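Local coordinates for TT1696 protein (Thermus thermophilus, PDB 1UFB) that is of unknown function but belongs to the HEPN family of helical proteins and may bind DNA, at residues G55-A63 against L75-Y86. Sequence-based numbering, arbitrary orientation.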
loop_
_atom_site.group_PDB
_atom_site.type_symbol
_atom_site.label_atom_id
_atom_site.label_comp_id
_atom_site.label_asym_id
_atom_site.label_seq_id
_atom_site.Cartn_x
_atom_site.Cartn_y
_atom_site.Cartn_z
ATOM N N GLY A 55 8.722 7.588 -7.821
ATOM C CA GLY A 55 9.288 6.537 -7.016
ATOM C C GLY A 55 8.849 6.469 -5.562
ATOM O O GLY A 55 7.966 7.189 -5.095
ATOM N N HIS A 56 9.516 5.599 -4.833
ATOM C CA HIS A 56 9.157 5.372 -3.433
ATOM C C HIS A 56 10.254 5.639 -2.439
ATOM O O HIS A 56 10.048 5.454 -1.266
ATOM C CB HIS A 56 8.635 3.915 -3.323
ATOM C CG HIS A 56 7.551 3.647 -4.310
ATOM N ND1 HIS A 56 6.326 4.289 -4.227
ATOM C CD2 HIS A 56 7.539 2.930 -5.472
ATOM C CE1 HIS A 56 5.603 3.983 -5.289
ATOM N NE2 HIS A 56 6.314 3.167 -6.062
ATOM N N SER A 57 11.373 6.194 -2.911
ATOM C CA SER A 57 12.503 6.491 -2.035
ATOM C C SER A 57 12.394 7.888 -1.433
ATOM O O SER A 57 12.601 8.881 -2.148
ATOM C CB SER A 57 13.814 6.436 -2.832
ATOM O OG SER A 57 14.865 7.028 -2.035
ATOM N N ILE A 58 12.082 7.996 -0.147
ATOM C CA ILE A 58 12.038 9.335 0.339
ATOM C C ILE A 58 13.490 9.963 0.389
ATOM O O ILE A 58 13.686 11.205 0.339
ATOM C CB ILE A 58 11.180 9.443 1.652
ATOM C CG1 ILE A 58 12.036 9.511 2.794
ATOM C CG2 ILE A 58 9.965 8.380 1.743
ATOM C CD1 ILE A 58 11.540 10.625 3.466
ATOM N N LEU A 59 14.508 9.106 0.376
ATOM C CA LEU A 59 15.904 9.611 0.250
ATOM C C LEU A 59 16.052 10.347 -1.091
ATOM O O LEU A 59 16.635 11.452 -1.143
ATOM C CB LEU A 59 16.926 8.468 0.264
ATOM C CG LEU A 59 17.542 8.024 1.593
ATOM C CD1 LEU A 59 18.689 7.003 1.314
ATOM C CD2 LEU A 59 18.174 9.305 2.301
ATOM N N ASP A 60 15.613 9.743 -2.192
ATOM C CA ASP A 60 15.734 10.468 -3.480
ATOM C C ASP A 60 14.822 11.727 -3.475
ATOM O O ASP A 60 15.164 12.752 -4.054
ATOM C CB ASP A 60 15.264 9.643 -4.677
ATOM C CG ASP A 60 16.262 8.557 -5.103
ATOM O OD1 ASP A 60 17.374 8.877 -5.493
ATOM O OD2 ASP A 60 15.916 7.374 -5.076
ATOM N N LEU A 61 13.624 11.589 -2.886
ATOM C CA LEU A 61 12.660 12.680 -2.838
ATOM C C LEU A 61 13.231 13.926 -2.147
ATOM O O LEU A 61 12.956 15.070 -2.580
ATOM C CB LEU A 61 11.347 12.210 -2.150
ATOM C CG LEU A 61 10.592 11.261 -3.128
ATOM C CD1 LEU A 61 9.329 10.662 -2.436
ATOM C CD2 LEU A 61 10.173 12.005 -4.377
ATOM N N LEU A 62 14.019 13.686 -1.102
ATOM C CA LEU A 62 14.664 14.752 -0.365
ATOM C C LEU A 62 15.882 15.283 -1.115
ATOM O O LEU A 62 16.172 16.449 -1.044
ATOM C CB LEU A 62 15.167 14.244 0.974
ATOM C CG LEU A 62 14.103 14.047 2.072
ATOM C CD1 LEU A 62 14.732 13.332 3.288
ATOM C CD2 LEU A 62 13.545 15.381 2.484
ATOM N N ALA A 63 16.625 14.401 -1.775
ATOM C CA ALA A 63 17.850 14.790 -2.507
ATOM C C ALA A 63 17.590 15.597 -3.735
ATOM O O ALA A 63 18.448 16.384 -4.154
ATOM C CB ALA A 63 18.661 13.518 -2.920
ATOM N N LEU A 75 16.257 14.510 8.747
ATOM C CA LEU A 75 15.271 14.038 7.784
ATOM C C LEU A 75 15.862 12.925 6.884
ATOM O O LEU A 75 15.140 12.034 6.377
ATOM C CB LEU A 75 14.760 15.201 6.936
ATOM C CG LEU A 75 13.960 16.272 7.712
ATOM C CD1 LEU A 75 13.288 17.212 6.714
ATOM C CD2 LEU A 75 12.929 15.631 8.647
ATOM N N VAL A 76 17.181 13.001 6.640
ATOM C CA VAL A 76 17.852 11.997 5.818
ATOM C C VAL A 76 17.822 10.687 6.607
ATOM O O VAL A 76 17.540 9.615 6.067
ATOM C CB VAL A 76 19.354 12.417 5.506
ATOM C CG1 VAL A 76 20.045 11.337 4.718
ATOM C CG2 VAL A 76 19.387 13.710 4.705
ATOM N N GLU A 77 18.079 10.763 7.908
ATOM C CA GLU A 77 18.040 9.526 8.684
ATOM C C GLU A 77 16.603 8.999 8.741
ATOM O O GLU A 77 16.412 7.798 8.631
ATOM C CB GLU A 77 18.651 9.720 10.082
ATOM C CG GLU A 77 20.233 9.918 9.987
ATOM C CD GLU A 77 20.980 8.876 9.026
ATOM O OE1 GLU A 77 21.034 7.628 9.316
ATOM O OE2 GLU A 77 21.517 9.314 7.949
ATOM N N ALA A 78 15.608 9.881 8.900
ATOM C CA ALA A 78 14.211 9.411 8.905
ATOM C C ALA A 78 13.895 8.698 7.550
ATOM O O ALA A 78 13.172 7.685 7.505
ATOM C CB ALA A 78 13.240 10.618 9.069
ATOM N N ALA A 79 14.355 9.315 6.449
ATOM C CA ALA A 79 14.129 8.774 5.107
ATOM C C ALA A 79 14.677 7.344 5.025
ATOM O O ALA A 79 14.020 6.461 4.552
ATOM C CB ALA A 79 14.837 9.640 4.040
ATOM N N LYS A 80 15.887 7.106 5.512
ATOM C CA LYS A 80 16.449 5.774 5.421
ATOM C C LYS A 80 15.623 4.754 6.161
ATOM O O LYS A 80 15.533 3.623 5.743
ATOM C CB LYS A 80 17.873 5.717 6.023
ATOM C CG LYS A 80 18.893 6.623 5.394
ATOM C CD LYS A 80 20.288 6.433 6.086
ATOM C CE LYS A 80 21.309 7.396 5.469
ATOM N NZ LYS A 80 20.583 8.666 5.123
ATOM N N VAL A 81 15.068 5.149 7.295
ATOM C CA VAL A 81 14.230 4.220 8.056
ATOM C C VAL A 81 12.895 3.967 7.276
ATOM O O VAL A 81 12.493 2.840 7.033
ATOM C CB VAL A 81 13.927 4.811 9.390
ATOM C CG1 VAL A 81 12.922 3.894 10.207
ATOM C CG2 VAL A 81 15.307 5.009 10.165
ATOM N N LEU A 82 12.237 5.028 6.865
ATOM C CA LEU A 82 10.948 4.852 6.175
ATOM C C LEU A 82 11.072 4.089 4.879
ATOM O O LEU A 82 10.149 3.376 4.467
ATOM C CB LEU A 82 10.338 6.239 5.941
ATOM C CG LEU A 82 9.858 6.965 7.220
ATOM C CD1 LEU A 82 9.506 8.431 6.874
ATOM C CD2 LEU A 82 8.588 6.247 7.789
ATOM N N ASP A 83 12.236 4.166 4.252
ATOM C CA ASP A 83 12.418 3.552 2.941
ATOM C C ASP A 83 12.345 2.058 2.977
ATOM O O ASP A 83 11.956 1.420 2.014
ATOM C CB ASP A 83 13.726 4.054 2.274
ATOM C CG ASP A 83 13.514 5.402 1.555
ATOM O OD1 ASP A 83 12.327 5.819 1.501
ATOM O OD2 ASP A 83 14.489 6.042 1.044
ATOM N N LYS A 84 12.644 1.506 4.120
ATOM C CA LYS A 84 12.543 0.065 4.319
ATOM C C LYS A 84 11.110 -0.373 4.568
ATOM O O LYS A 84 10.867 -1.563 4.776
ATOM C CB LYS A 84 13.327 -0.358 5.542
ATOM C CG LYS A 84 14.766 0.098 5.477
ATOM C CD LYS A 84 15.459 -0.438 4.223
ATOM C CE LYS A 84 16.933 -0.652 4.561
ATOM N NZ LYS A 84 17.078 -0.707 6.067
ATOM N N TYR A 85 10.153 0.558 4.567
ATOM C CA TYR A 85 8.748 0.162 4.830
ATOM C C TYR A 85 7.863 0.108 3.580
ATOM O O TYR A 85 6.670 -0.194 3.712
ATOM C CB TYR A 85 8.099 1.100 5.862
ATOM C CG TYR A 85 8.814 1.070 7.229
ATOM C CD1 TYR A 85 8.834 2.203 8.063
ATOM C CD2 TYR A 85 9.423 -0.096 7.680
ATOM C CE1 TYR A 85 9.457 2.180 9.347
ATOM C CE2 TYR A 85 10.040 -0.139 8.976
ATOM C CZ TYR A 85 10.042 1.012 9.787
ATOM O OH TYR A 85 10.574 1.020 11.071
ATOM N N TYR A 86 8.405 0.459 2.404
ATOM C CA TYR A 86 7.570 0.420 1.218
ATOM C C TYR A 86 7.247 -1.042 0.784
ATOM O O TYR A 86 6.091 -1.420 0.605
ATOM C CB TYR A 86 8.223 1.232 0.080
ATOM C CG TYR A 86 7.451 1.123 -1.210
ATOM C CD1 TYR A 86 6.156 1.673 -1.336
ATOM C CD2 TYR A 86 7.964 0.321 -2.269
ATOM C CE1 TYR A 86 5.363 1.403 -2.539
ATOM C CE2 TYR A 86 7.222 0.048 -3.393
ATOM C CZ TYR A 86 5.942 0.584 -3.535
ATOM O OH TYR A 86 5.330 0.309 -4.719
HETATM O O HOH W 1 11.617 2.740 -0.679
#
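D83 lays its carboxylate across the start of helix 58-63 and grips two successive amides there. OD1 takes I58 N at 2.7 Å through its syn lone pair, while OD2 is met by L59 N at 3.1 Å, also on the syn side but 17° out of the carboxylate plane. With both oxygens engaged, the group can hardly rotate, and the N-terminal end of the helix would favour its negative charge. S57, whose OG is 3.3 Å from D83 OD2, sits at the N-cap, and with OG swung anti to the backbone nitrogen it accepts the capping bond from D60 N at 2.8 Å.

Beyond this cap, L59 inserts as a knob among V76, A79, K80 and D83, its CD2 resting 3.8 Å from A79 CB. L62 CD1 settles over the same helix, against A79 CB and the carbonyl of L75. At the other end the H56 and Y86 rings form an offset stack, nearly parallel at 3° with centroids 3.8 Å apart; H56 CB also lies over the Y86 face. E39 holds H56 ND1, R90 makes a cation-pi contact with Y86, and Y91 of the second subunit packs on H56, and Y86 of that subunit on this Y86. I58 continues inward to L42 and I119. Here a capped short helix lies against helix 73-83, the axes of 58-63 and 75-83 running roughly antiparallel (149°), on the helical bundle of a HEPN domain.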